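Local coordinates for protein succinylglutamate desuccinylase (Chromobacterium violaceum, PDB 1YW4) that probably hydrolyses N-succinyl-L-glutamate to succinate and L-glutamate with one zinc ion per subunit, the last step of arginine breakdown by the AST pathway, at residues A[41-46]-A[81-86]; A[101-106]-A[117-122]; A[176-181]-A[245-250]; A[188-193]-A[255-260]. One frame throughout, in Å; residues are numbered along the deposited sequence.

Interaction 1 of 4, residues A[41-46]-A[81-86]; sequences GDARGA and NCRLLV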
loop_
_atom_site.group_PDB
_atom_site.type_symbol
_atom_site.label_atom_id
_atom_site.label_comp_id
_atom_site.label_asym_id
_atom_site.label_seq_id
_atom_site.Cartn_x
_atom_site.Cartn_y
_atom_site.Cartn_z
ATOM N N GLY A 41 -14.498 19.561 -33.507
ATOM C CA GLY A 41 -15.190 18.324 -33.184
ATOM C C GLY A 41 -15.272 17.319 -34.327
ATOM O O GLY A 41 -15.277 16.109 -34.097
ATOM N N ASP A 42 -15.339 17.814 -35.561
ATOM C CA ASP A 42 -15.427 16.938 -36.722
ATOM C C ASP A 42 -14.112 16.255 -37.097
ATOM O O ASP A 42 -14.064 15.495 -38.065
ATOM C CB ASP A 42 -15.958 17.709 -37.935
ATOM C CG ASP A 42 -17.352 18.237 -37.717
ATOM O OD1 ASP A 42 -18.067 17.683 -36.859
ATOM O OD2 ASP A 42 -17.746 19.198 -38.405
ATOM N N ALA A 43 -13.053 16.517 -36.332
ATOM C CA ALA A 43 -11.742 15.919 -36.595
ATOM C C ALA A 43 -11.724 14.435 -36.252
ATOM O O ALA A 43 -11.385 14.043 -35.132
ATOM C CB ALA A 43 -10.669 16.639 -35.803
ATOM N N ARG A 44 -12.090 13.611 -37.228
ATOM C CA ARG A 44 -12.115 12.165 -37.040
ATOM C C ARG A 44 -10.717 11.598 -36.815
ATOM O O ARG A 44 -9.744 12.069 -37.404
ATOM C CB ARG A 44 -12.747 11.487 -38.255
ATOM C CG ARG A 44 -14.257 11.589 -38.312
ATOM C CD ARG A 44 -14.777 10.995 -39.608
ATOM N NE ARG A 44 -16.225 10.793 -39.597
ATOM C CZ ARG A 44 -16.852 9.902 -38.835
ATOM N NH1 ARG A 44 -16.158 9.124 -38.012
ATOM N NH2 ARG A 44 -18.172 9.782 -38.903
ATOM N N GLY A 45 -10.628 10.588 -35.957
ATOM C CA GLY A 45 -9.350 9.967 -35.679
ATOM C C GLY A 45 -8.408 10.769 -34.802
ATOM O O GLY A 45 -7.340 10.279 -34.439
ATOM N N ALA A 46 -8.785 11.997 -34.456
ATOM C CA ALA A 46 -7.933 12.834 -33.612
ATOM C C ALA A 46 -8.205 12.589 -32.128
ATOM O O ALA A 46 -9.300 12.176 -31.750
ATOM C CB ALA A 46 -8.152 14.301 -33.949
ATOM N N ASN A 81 -5.273 20.521 -33.143
ATOM C CA ASN A 81 -5.310 19.263 -33.876
ATOM C C ASN A 81 -5.958 18.137 -33.091
ATOM O O ASN A 81 -5.645 16.967 -33.290
ATOM C CB ASN A 81 -3.897 18.866 -34.300
ATOM C CG ASN A 81 -3.333 19.799 -35.341
ATOM O OD1 ASN A 81 -3.789 19.818 -36.484
ATOM N ND2 ASN A 81 -2.347 20.597 -34.948
ATOM N N CYS A 82 -6.868 18.495 -32.194
ATOM C CA CYS A 82 -7.583 17.505 -31.401
ATOM C C CYS A 82 -9.047 17.905 -31.333
ATOM O O CYS A 82 -9.405 19.043 -31.633
ATOM C CB CYS A 82 -7.074 17.458 -29.957
ATOM S SG CYS A 82 -5.308 17.349 -29.686
ATOM N N ARG A 83 -9.891 16.958 -30.945
ATOM C CA ARG A 83 -11.303 17.249 -30.752
ATOM C C ARG A 83 -11.285 17.852 -29.352
ATOM O O ARG A 83 -10.917 17.176 -28.398
ATOM C CB ARG A 83 -12.131 15.971 -30.739
ATOM C CG ARG A 83 -12.236 15.275 -32.083
ATOM C CD ARG A 83 -13.126 14.053 -31.982
ATOM N NE ARG A 83 -14.539 14.390 -31.797
ATOM C CZ ARG A 83 -15.286 13.943 -30.790
ATOM N NH1 ARG A 83 -16.558 14.282 -30.713
ATOM N NH2 ARG A 83 -14.759 13.171 -29.850
ATOM N N LEU A 84 -11.679 19.116 -29.235
ATOM C CA LEU A 84 -11.667 19.807 -27.954
ATOM C C LEU A 84 -13.029 20.283 -27.463
ATOM O O LEU A 84 -13.760 20.969 -28.178
ATOM C CB LEU A 84 -10.727 21.015 -28.042
ATOM C CG LEU A 84 -10.722 22.045 -26.905
ATOM C CD1 LEU A 84 -10.272 21.371 -25.623
ATOM C CD2 LEU A 84 -9.802 23.216 -27.236
ATOM N N LEU A 85 -13.362 19.921 -26.234
ATOM C CA LEU A 85 -14.599 20.387 -25.625
ATOM C C LEU A 85 -14.221 21.150 -24.352
ATOM O O LEU A 85 -13.603 20.593 -23.455
ATOM C CB LEU A 85 -15.506 19.218 -25.265
ATOM C CG LEU A 85 -16.785 19.590 -24.500
ATOM C CD1 LEU A 85 -17.586 20.654 -25.248
ATOM C CD2 LEU A 85 -17.627 18.333 -24.319
ATOM N N VAL A 86 -14.571 22.432 -24.296
ATOM C CA VAL A 86 -14.295 23.250 -23.123
ATOM C C VAL A 86 -15.600 23.479 -22.369
ATOM O O VAL A 86 -16.632 23.809 -22.970
ATOM C CB VAL A 86 -13.710 24.631 -23.495
ATOM C CG1 VAL A 86 -13.580 25.492 -22.245
ATOM C CG2 VAL A 86 -12.332 24.462 -24.147
#
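R83, on strand 83-88, turns the NE edge of its guanidinium toward the loop 41-46 and gives its NE hydrogen to a backbone oxygen. R83 NE lies 3.0 Å from G41 O with an N-H...O angle of 162°. The acceptor sits in the guanidinium plane, and the donor meets the carbonyl in its own plane on a lone pair (C=O...N angle 136°). The aliphatic part of the arginine lines the loop as well: R83 CG is 3.4 Å from A43 O, and R83 CD is 3.6 Å from that same oxygen. The chain is bent at chi3 (71°), which brings NE round to G41. Beside this grip, the methyl of A46 rests on the preceding residues, A46 CB lying 3.7 Å from N81 O and 4.1 Å from C82 CA.

The loop connects strand 36-39 to strand 48-53, which flank strand 83-88 in the sheet, and it therefore has to pass alongside that strand. It does so through a type II beta turn from A43 to A46, with G45 supplying the positive phi.

Further out, R83 NH2 is hydrogen-bonded to S48 OG and F135 O, and the F135 ring makes a cation-pi contact with the guanidinium. The backbone of R83 bonds to D47 and V49, which fixes where its side chain starts, while N81 ND2 is bonded to S241 O.

Interaction 2 of 4, residues A[101-106]-A[117-122]; sequences GNYDMN and PELPES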
loop_
_atom_site.group_PDB
_atom_site.type_symbol
_atom_site.label_atom_id
_atom_site.label_comp_id
_atom_site.label_asym_id
_atom_site.label_seq_id
_atom_site.Cartn_x
_atom_site.Cartn_y
_atom_site.Cartn_z
ATOM N N GLY A 101 -23.576 27.729 -5.273
ATOM C CA GLY A 101 -24.725 28.453 -4.769
ATOM C C GLY A 101 -25.526 27.687 -3.731
ATOM O O GLY A 101 -25.789 28.196 -2.645
ATOM N N ASN A 102 -25.902 26.457 -4.059
ATOM C CA ASN A 102 -26.699 25.638 -3.157
ATOM C C ASN A 102 -26.003 24.361 -2.723
ATOM O O ASN A 102 -26.091 23.966 -1.564
ATOM C CB ASN A 102 -28.021 25.279 -3.836
ATOM C CG ASN A 102 -28.823 26.495 -4.216
ATOM O OD1 ASN A 102 -29.486 26.517 -5.257
ATOM N ND2 ASN A 102 -28.779 27.518 -3.372
ATOM N N TYR A 103 -25.309 23.727 -3.665
ATOM C CA TYR A 103 -24.618 22.468 -3.407
ATOM C C TYR A 103 -23.346 22.354 -4.259
ATOM O O TYR A 103 -23.323 22.781 -5.417
ATOM C CB TYR A 103 -25.577 21.325 -3.734
ATOM C CG TYR A 103 -25.310 20.022 -3.025
ATOM C CD1 TYR A 103 -24.351 19.129 -3.500
ATOM C CD2 TYR A 103 -26.060 19.653 -1.903
ATOM C CE1 TYR A 103 -24.148 17.893 -2.885
ATOM C CE2 TYR A 103 -25.864 18.420 -1.279
ATOM C CZ TYR A 103 -24.910 17.546 -1.781
ATOM O OH TYR A 103 -24.744 16.313 -1.202
ATOM N N ASP A 104 -22.299 21.783 -3.669
ATOM C CA ASP A 104 -21.013 21.578 -4.337
ATOM C C ASP A 104 -21.235 20.717 -5.586
ATOM O O ASP A 104 -21.560 19.531 -5.482
ATOM C CB ASP A 104 -20.043 20.864 -3.378
ATOM C CG ASP A 104 -18.626 20.752 -3.934
ATOM O OD1 ASP A 104 -18.463 20.593 -5.161
ATOM O OD2 ASP A 104 -17.669 20.799 -3.131
HETATM N N MSE A 105 -21.058 21.309 -6.762
HETATM C CA MSE A 105 -21.265 20.568 -7.995
HETATM C C MSE A 105 -20.350 19.365 -8.110
HETATM O O MSE A 105 -20.739 18.345 -8.679
HETATM C CB MSE A 105 -21.088 21.473 -9.215
HETATM C CG MSE A 105 -21.425 20.789 -10.544
HETATM SE SE MSE A 105 -21.544 22.057 -12.003
HETATM C CE MSE A 105 -23.243 22.841 -11.533
ATOM N N ASN A 106 -19.138 19.449 -7.571
ATOM C CA ASN A 106 -18.278 18.286 -7.691
ATOM C C ASN A 106 -18.641 17.189 -6.708
ATOM O O ASN A 106 -17.837 16.312 -6.395
ATOM C CB ASN A 106 -16.799 18.639 -7.585
ATOM C CG ASN A 106 -15.964 17.822 -8.560
ATOM O OD1 ASN A 106 -16.488 17.352 -9.572
ATOM N ND2 ASN A 106 -14.677 17.657 -8.274
ATOM N N PRO A 117 -32.845 16.885 -7.311
ATOM C CA PRO A 117 -33.406 17.405 -8.560
ATOM C C PRO A 117 -33.934 18.829 -8.468
ATOM O O PRO A 117 -34.114 19.498 -9.485
ATOM C CB PRO A 117 -34.500 16.393 -8.887
ATOM C CG PRO A 117 -35.006 16.016 -7.536
ATOM C CD PRO A 117 -33.721 15.843 -6.740
ATOM N N GLU A 118 -34.166 19.295 -7.248
ATOM C CA GLU A 118 -34.681 20.644 -7.037
ATOM C C GLU A 118 -33.585 21.703 -7.165
ATOM O O GLU A 118 -33.863 22.903 -7.070
ATOM C CB GLU A 118 -35.324 20.750 -5.649
ATOM C CG GLU A 118 -34.337 20.701 -4.481
ATOM C CD GLU A 118 -33.733 19.322 -4.255
ATOM O OE1 GLU A 118 -32.729 19.229 -3.521
ATOM O OE2 GLU A 118 -34.259 18.329 -4.796
ATOM N N LEU A 119 -32.346 21.265 -7.384
ATOM C CA LEU A 119 -31.231 22.203 -7.494
ATOM C C LEU A 119 -30.751 22.448 -8.919
ATOM O O LEU A 119 -30.504 21.516 -9.674
ATOM C CB LEU A 119 -30.043 21.730 -6.650
ATOM C CG LEU A 119 -30.303 21.505 -5.157
ATOM C CD1 LEU A 119 -29.067 20.912 -4.502
ATOM C CD2 LEU A 119 -30.686 22.819 -4.503
ATOM N N PRO A 120 -30.613 23.724 -9.299
ATOM C CA PRO A 120 -30.152 24.091 -10.640
ATOM C C PRO A 120 -28.766 23.493 -10.897
ATOM O O PRO A 120 -28.436 23.133 -12.029
ATOM C CB PRO A 120 -30.135 25.613 -10.591
ATOM C CG PRO A 120 -31.244 25.925 -9.616
ATOM C CD PRO A 120 -30.995 24.919 -8.527
ATOM N N GLU A 121 -27.955 23.379 -9.844
ATOM C CA GLU A 121 -26.619 22.803 -10.001
ATOM C C GLU A 121 -26.683 21.308 -10.318
ATOM O O GLU A 121 -25.745 20.740 -10.901
ATOM C CB GLU A 121 -25.766 23.083 -8.755
ATOM C CG GLU A 121 -25.067 24.442 -8.837
ATOM C CD GLU A 121 -24.793 25.088 -7.480
ATOM O OE1 GLU A 121 -23.808 25.852 -7.374
ATOM O OE2 GLU A 121 -25.566 24.854 -6.523
ATOM N N SER A 122 -27.802 20.677 -9.964
ATOM C CA SER A 122 -28.001 19.259 -10.248
ATOM C C SER A 122 -28.405 19.104 -11.711
ATOM O O SER A 122 -27.969 18.183 -12.393
ATOM C CB SER A 122 -29.100 18.665 -9.351
ATOM O OG SER A 122 -28.763 18.794 -7.984
HETATM O O HOH W 1 -28.053 24.301 -7.227
HETATM O O HOH W 2 -32.801 25.821 -5.576
#
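The backbone of 101-106 wraps past the first turn of helix 120-137, coming closest where the CA atoms of M105 and E121 are 6.1 Å apart, and it turns three consecutive peptide N-H groups toward the E121 carboxylate. G101 N meets E121 OE1 at 2.8 Å in an almost straight bond (N-H...O 171°), on the syn side. E121 OE2 takes two donors: N102 N, at 3.0 Å, meets the syn lone pair of OE2, whereas Y103 N, at 3.1 Å, comes from above the carboxylate plane, 36° out of it. A water that also accepts from E121 N donates to E121 OE2 and to N102 OD1, and N90 ND2 is bonded to E121 OE1. With so many N-H donors around it, the carboxylate is held in position and its negative charge is probably stabilised.

L119, at the N-cap position of the helix, forks its two methyls over adjacent loop residues: L119 CD1 lies 3.6 Å from Y103 CB, while L119 CD2 packs on N102 CB. At the other end is selenomethionine M105, bent at chi3 (-74°), which places CE 3.3 Å from E121 O and also against E121 CG.

The loop thus fastened belongs to the surroundings of the metal. D104 OD1 is hydrogen-bonded to NE2 of the zinc ligand H56, and the M105 side chain lies about 9 Å from the ion: a carboxylate-histidine-zinc second shell, as in many zinc hydrolases.

Interaction 3 of 4, residues A[176-181]-A[245-250]; sequences QLAWLQ and ANVPDL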
loop_
_atom_site.group_PDB
_atom_site.type_symbol
_atom_site.label_atom_id
_atom_site.label_comp_id
_atom_site.label_asym_id
_atom_site.label_seq_id
_atom_site.Cartn_x
_atom_site.Cartn_y
_atom_site.Cartn_z
ATOM N N GLN A 176 0.194 8.683 -18.677
ATOM C CA GLN A 176 -0.431 9.939 -18.280
ATOM C C GLN A 176 0.245 10.495 -17.032
ATOM O O GLN A 176 0.364 11.710 -16.868
ATOM C CB GLN A 176 -1.926 9.741 -18.032
ATOM C CG GLN A 176 -2.756 9.786 -19.307
ATOM C CD GLN A 176 -2.714 11.155 -19.967
ATOM O OE1 GLN A 176 -3.151 12.152 -19.382
ATOM N NE2 GLN A 176 -2.184 11.213 -21.185
ATOM N N LEU A 177 0.681 9.605 -16.150
ATOM C CA LEU A 177 1.369 10.034 -14.941
ATOM C C LEU A 177 2.636 10.760 -15.364
ATOM O O LEU A 177 3.070 11.713 -14.717
ATOM C CB LEU A 177 1.726 8.826 -14.069
ATOM C CG LEU A 177 0.554 8.191 -13.325
ATOM C CD1 LEU A 177 1.012 6.949 -12.573
ATOM C CD2 LEU A 177 -0.033 9.212 -12.366
ATOM N N ALA A 178 3.223 10.308 -16.467
ATOM C CA ALA A 178 4.440 10.920 -16.980
ATOM C C ALA A 178 4.136 12.335 -17.456
ATOM O O ALA A 178 4.826 13.286 -17.085
ATOM C CB ALA A 178 4.997 10.086 -18.122
ATOM N N TRP A 179 3.092 12.467 -18.270
ATOM C CA TRP A 179 2.687 13.768 -18.802
ATOM C C TRP A 179 2.394 14.734 -17.660
ATOM O O TRP A 179 2.733 15.917 -17.723
ATOM C CB TRP A 179 1.430 13.624 -19.651
ATOM C CG TRP A 179 1.042 14.876 -20.365
ATOM C CD1 TRP A 179 1.546 15.331 -21.545
ATOM C CD2 TRP A 179 0.040 15.818 -19.965
ATOM N NE1 TRP A 179 0.914 16.494 -21.916
ATOM C CE2 TRP A 179 -0.015 16.816 -20.962
ATOM C CE3 TRP A 179 -0.819 15.916 -18.862
ATOM C CZ2 TRP A 179 -0.902 17.901 -20.892
ATOM C CZ3 TRP A 179 -1.700 16.996 -18.792
ATOM C CH2 TRP A 179 -1.733 17.973 -19.804
ATOM N N LEU A 180 1.733 14.223 -16.628
ATOM C CA LEU A 180 1.400 15.032 -15.467
ATOM C C LEU A 180 2.682 15.463 -14.763
ATOM O O LEU A 180 2.844 16.635 -14.406
ATOM C CB LEU A 180 0.515 14.236 -14.502
ATOM C CG LEU A 180 -0.886 13.902 -15.019
ATOM C CD1 LEU A 180 -1.595 12.974 -14.039
ATOM C CD2 LEU A 180 -1.676 15.192 -15.210
ATOM N N GLN A 181 3.594 14.514 -14.581
ATOM C CA GLN A 181 4.868 14.789 -13.919
ATOM C C GLN A 181 5.591 15.921 -14.640
ATOM O O GLN A 181 5.901 16.950 -14.041
ATOM C CB GLN A 181 5.753 13.540 -13.916
ATOM C CG GLN A 181 6.997 13.674 -13.056
ATOM C CD GLN A 181 7.923 12.485 -13.190
ATOM O OE1 GLN A 181 8.737 12.218 -12.306
ATOM N NE2 GLN A 181 7.811 11.769 -14.303
ATOM N N ALA A 245 3.248 14.345 -29.556
ATOM C CA ALA A 245 4.572 14.497 -28.975
ATOM C C ALA A 245 4.697 13.475 -27.848
ATOM O O ALA A 245 3.883 13.460 -26.927
ATOM C CB ALA A 245 4.743 15.908 -28.432
ATOM N N ASN A 246 5.707 12.612 -27.923
ATOM C CA ASN A 246 5.897 11.595 -26.895
ATOM C C ASN A 246 6.216 12.240 -25.550
ATOM O O ASN A 246 6.695 13.371 -25.490
ATOM C CB ASN A 246 7.036 10.647 -27.277
ATOM C CG ASN A 246 8.399 11.264 -27.060
ATOM O OD1 ASN A 246 8.758 12.248 -27.708
ATOM N ND2 ASN A 246 9.166 10.696 -26.134
ATOM N N VAL A 247 5.943 11.510 -24.474
ATOM C CA VAL A 247 6.207 11.994 -23.125
ATOM C C VAL A 247 7.533 11.391 -22.662
ATOM O O VAL A 247 7.777 10.203 -22.865
ATOM C CB VAL A 247 5.082 11.564 -22.153
ATOM C CG1 VAL A 247 5.313 12.179 -20.780
ATOM C CG2 VAL A 247 3.726 11.983 -22.706
ATOM N N PRO A 248 8.403 12.205 -22.036
ATOM C CA PRO A 248 9.713 11.764 -21.543
ATOM C C PRO A 248 9.649 10.739 -20.415
ATOM O O PRO A 248 10.181 10.962 -19.328
ATOM C CB PRO A 248 10.369 13.070 -21.103
ATOM C CG PRO A 248 9.202 13.880 -20.644
ATOM C CD PRO A 248 8.198 13.634 -21.744
ATOM N N ASP A 249 8.995 9.616 -20.691
ATOM C CA ASP A 249 8.847 8.532 -19.729
ATOM C C ASP A 249 8.360 9.027 -18.368
ATOM O O ASP A 249 8.056 10.209 -18.200
ATOM C CB ASP A 249 10.175 7.793 -19.567
ATOM C CG ASP A 249 9.990 6.375 -19.071
ATOM O OD1 ASP A 249 11.006 5.679 -18.871
ATOM O OD2 ASP A 249 8.826 5.955 -18.887
ATOM N N LEU A 250 8.288 8.119 -17.401
ATOM C CA LEU A 250 7.820 8.460 -16.061
ATOM C C LEU A 250 8.691 7.850 -14.969
ATOM O O LEU A 250 8.665 6.639 -14.748
ATOM C CB LEU A 250 6.364 8.000 -15.886
ATOM C CG LEU A 250 5.622 8.155 -14.549
ATOM C CD1 LEU A 250 5.926 6.985 -13.645
ATOM C CD2 LEU A 250 5.994 9.470 -13.893
#
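A178 presses its methyl into the bend of the segment 245-250, where it is overlapped by V247, D249 and L250. Its CB is 3.3 Å from L250 CB, tighter than usual van der Waals contact, and 3.4 Å from V247 CG1; it also lies 3.1 Å from D249 O. The small side chain is what lets the backbones come so close, the CA atoms of A178 and L250 being only 4.3 Å apart.

V247 divides its two methyls between neighbours. CG1, anti to the backbone N (chi1 -175°), reaches A178 and also sits 3.4 Å from W179 N, while CG2 lies near the plane of the indole, at its edge, 4.2 Å from W179 CD1. The V247 and W179 side chains cross at about a right angle. L250 packs alongside the helix from the other end of the bend, with L250 CG 4.0 Å from L177 CB and L250 CD2 4.1 Å from Q181 CB. No hydrogen bond joins the segments, so the contact rests on fit. The bend itself is an inverse gamma turn centred on P248.

Helix 174-181 turns other faces to the rest of the fold. L180 packs on F211 and L213 of strand 209-215, and the W179 ring stacks with Y146 and touches A235 and L236 of helix 230-241. The segment 245-250 leaves that second helix and runs across helix 174-181 on its way to strand 257-265.

Interaction 4 of 4, residues A[188-193]-A[255-260]; sequences VLLHTQ and LPLFRA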
loop_
_atom_site.group_PDB
_atom_site.type_symbol
_atom_site.label_atom_id
_atom_site.label_comp_id
_atom_site.label_asym_id
_atom_site.label_seq_id
_atom_site.Cartn_x
_atom_site.Cartn_y
_atom_site.Cartn_z
ATOM N N VAL A 188 0.356 12.510 -6.800
ATOM C CA VAL A 188 -0.915 11.987 -7.288
ATOM C C VAL A 188 -1.624 11.157 -6.221
ATOM O O VAL A 188 -1.025 10.285 -5.594
ATOM C CB VAL A 188 -0.722 11.100 -8.540
ATOM C CG1 VAL A 188 -2.081 10.672 -9.084
ATOM C CG2 VAL A 188 0.060 11.848 -9.596
ATOM N N LEU A 189 -2.897 11.460 -5.997
ATOM C CA LEU A 189 -3.701 10.713 -5.038
ATOM C C LEU A 189 -4.536 9.737 -5.869
ATOM O O LEU A 189 -5.235 10.147 -6.795
ATOM C CB LEU A 189 -4.627 11.649 -4.253
ATOM C CG LEU A 189 -5.664 10.968 -3.354
ATOM C CD1 LEU A 189 -4.964 10.294 -2.177
ATOM C CD2 LEU A 189 -6.663 12.001 -2.839
ATOM N N LEU A 190 -4.444 8.451 -5.550
ATOM C CA LEU A 190 -5.197 7.422 -6.264
ATOM C C LEU A 190 -6.425 7.062 -5.433
ATOM O O LEU A 190 -6.298 6.562 -4.312
ATOM C CB LEU A 190 -4.328 6.177 -6.455
ATOM C CG LEU A 190 -2.847 6.386 -6.819
ATOM C CD1 LEU A 190 -2.105 5.054 -6.682
ATOM C CD2 LEU A 190 -2.714 6.937 -8.229
ATOM N N HIS A 191 -7.610 7.326 -5.979
ATOM C CA HIS A 191 -8.859 7.022 -5.284
ATOM C C HIS A 191 -9.088 5.517 -5.238
ATOM O O HIS A 191 -8.922 4.826 -6.240
ATOM C CB HIS A 191 -10.034 7.708 -5.980
ATOM C CG HIS A 191 -10.358 9.061 -5.425
ATOM N ND1 HIS A 191 -11.275 9.907 -6.011
ATOM C CD2 HIS A 191 -9.908 9.704 -4.320
ATOM C CE1 HIS A 191 -11.377 11.011 -5.292
ATOM N NE2 HIS A 191 -10.559 10.913 -4.260
ATOM N N THR A 192 -9.474 5.014 -4.068
ATOM C CA THR A 192 -9.708 3.585 -3.899
ATOM C C THR A 192 -11.189 3.242 -3.836
ATOM O O THR A 192 -11.563 2.086 -3.641
ATOM C CB THR A 192 -9.009 3.060 -2.631
ATOM O OG1 THR A 192 -9.318 3.913 -1.525
ATOM C CG2 THR A 192 -7.507 3.026 -2.833
ATOM N N GLN A 193 -12.029 4.257 -4.004
ATOM C CA GLN A 193 -13.473 4.068 -3.985
ATOM C C GLN A 193 -14.130 5.072 -4.928
ATOM O O GLN A 193 -13.573 6.137 -5.199
ATOM C CB GLN A 193 -14.029 4.253 -2.567
ATOM C CG GLN A 193 -13.596 3.184 -1.557
ATOM C CD GLN A 193 -12.349 3.564 -0.776
ATOM O OE1 GLN A 193 -11.815 2.762 -0.005
ATOM N NE2 GLN A 193 -11.882 4.794 -0.964
ATOM N N LEU A 255 7.687 11.005 -8.619
ATOM C CA LEU A 255 6.273 11.336 -8.465
ATOM C C LEU A 255 5.638 10.481 -7.377
ATOM O O LEU A 255 5.187 9.372 -7.629
ATOM C CB LEU A 255 5.527 11.120 -9.786
ATOM C CG LEU A 255 4.051 11.528 -9.847
ATOM C CD1 LEU A 255 3.919 13.037 -9.685
ATOM C CD2 LEU A 255 3.464 11.094 -11.178
ATOM N N PRO A 256 5.604 10.991 -6.143
ATOM C CA PRO A 256 5.002 10.216 -5.053
ATOM C C PRO A 256 3.490 10.020 -5.220
ATOM O O PRO A 256 2.763 10.947 -5.578
ATOM C CB PRO A 256 5.365 11.027 -3.804
ATOM C CG PRO A 256 5.497 12.432 -4.319
ATOM C CD PRO A 256 6.179 12.257 -5.655
ATOM N N LEU A 257 3.030 8.798 -4.967
ATOM C CA LEU A 257 1.616 8.466 -5.074
ATOM C C LEU A 257 1.078 8.166 -3.679
ATOM O O LEU A 257 1.817 7.700 -2.807
ATOM C CB LEU A 257 1.423 7.238 -5.966
ATOM C CG LEU A 257 2.088 7.249 -7.347
ATOM C CD1 LEU A 257 1.912 5.873 -7.979
ATOM C CD2 LEU A 257 1.480 8.322 -8.246
ATOM N N PHE A 258 -0.209 8.423 -3.475
ATOM C CA PHE A 258 -0.841 8.181 -2.186
ATOM C C PHE A 258 -2.255 7.627 -2.335
ATOM O O PHE A 258 -2.877 7.745 -3.387
ATOM C CB PHE A 258 -0.907 9.479 -1.367
ATOM C CG PHE A 258 0.438 10.119 -1.113
ATOM C CD1 PHE A 258 1.014 10.974 -2.052
ATOM C CD2 PHE A 258 1.131 9.857 0.065
ATOM C CE1 PHE A 258 2.269 11.565 -1.822
ATOM C CE2 PHE A 258 2.384 10.439 0.309
ATOM C CZ PHE A 258 2.950 11.293 -0.637
ATOM N N ARG A 259 -2.751 7.014 -1.270
ATOM C CA ARG A 259 -4.101 6.484 -1.249
ATOM C C ARG A 259 -4.617 6.707 0.163
ATOM O O ARG A 259 -3.834 6.842 1.112
ATOM C CB ARG A 259 -4.113 4.989 -1.590
ATOM C CG ARG A 259 -3.487 4.108 -0.523
ATOM C CD ARG A 259 -3.501 2.646 -0.923
ATOM N NE ARG A 259 -3.052 1.791 0.174
ATOM C CZ ARG A 259 -2.803 0.490 0.055
ATOM N NH1 ARG A 259 -2.956 -0.111 -1.118
ATOM N NH2 ARG A 259 -2.403 -0.210 1.110
ATOM N N ALA A 260 -5.933 6.762 0.304
ATOM C CA ALA A 260 -6.530 6.957 1.615
ATOM C C ALA A 260 -6.235 5.732 2.472
ATOM O O ALA A 260 -6.289 4.601 1.990
ATOM C CB ALA A 260 -8.030 7.148 1.479
#
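V188 and L257 form the apolar centre, side by side on one face of the sheet, with V188 CB 3.6 Å from L257 CD2. V188 CG2 extends the patch to L255, 3.8 Å from L255 CD2, and L190 CD1 reaches L257 CB at 4.2 Å. On the other face L189 CD1 packs on F258 CB.

Between the faces runs a parallel ladder. V188 N donates to P256 O at 3.1 Å, F258 N to V188 O at 2.9 Å, and L190 N to F258 O at 2.8 Å, the last almost straight at 176°. Each acceptor is approached nearly along the C=O axis. The short strands 188-190 and 257-260 meet at 37°.

Toward the polar edge the T192 and R259 side chains cross at about a right angle, T192 CG2 touching R259 CB. R259 NE forms a salt bridge with E326 of its own chain, while R259 NH2 forms one with E326 of the second subunit, where R259 also packs on its counterpart.

The chemistry is thus divided: buried carbons and main-chain bonds splice a strand of the catalytic domain to one of the hybrid domain, and charge at the rim ties the splice to the dimer.

The four contacts follow the chain from the catalytic domain into the barrel-sandwich hybrid domain. Interactions 1 and 2 each close before the next opens, whereas interactions 3 and 4 cross, their segments alternating. Interactions 2 and 3 lie on opposite sides of the chain's centre, about 35 Å apart between centres, and interaction 2 comes nearer the zinc, its M105 side chain about 9 Å away. Interactions 3 and 4 touch: L177 CD2 meets V188 CG2 at 3.8 Å. Helix 174-181 leads into strand 187-190, while 245-250 leads into strand 257-265, so the contacts adjoin, interaction 4 pairing strands of the two domains. Interaction 1 lies about 9 Å from interaction 3 and about 21 Å from interaction 4, nearest atoms.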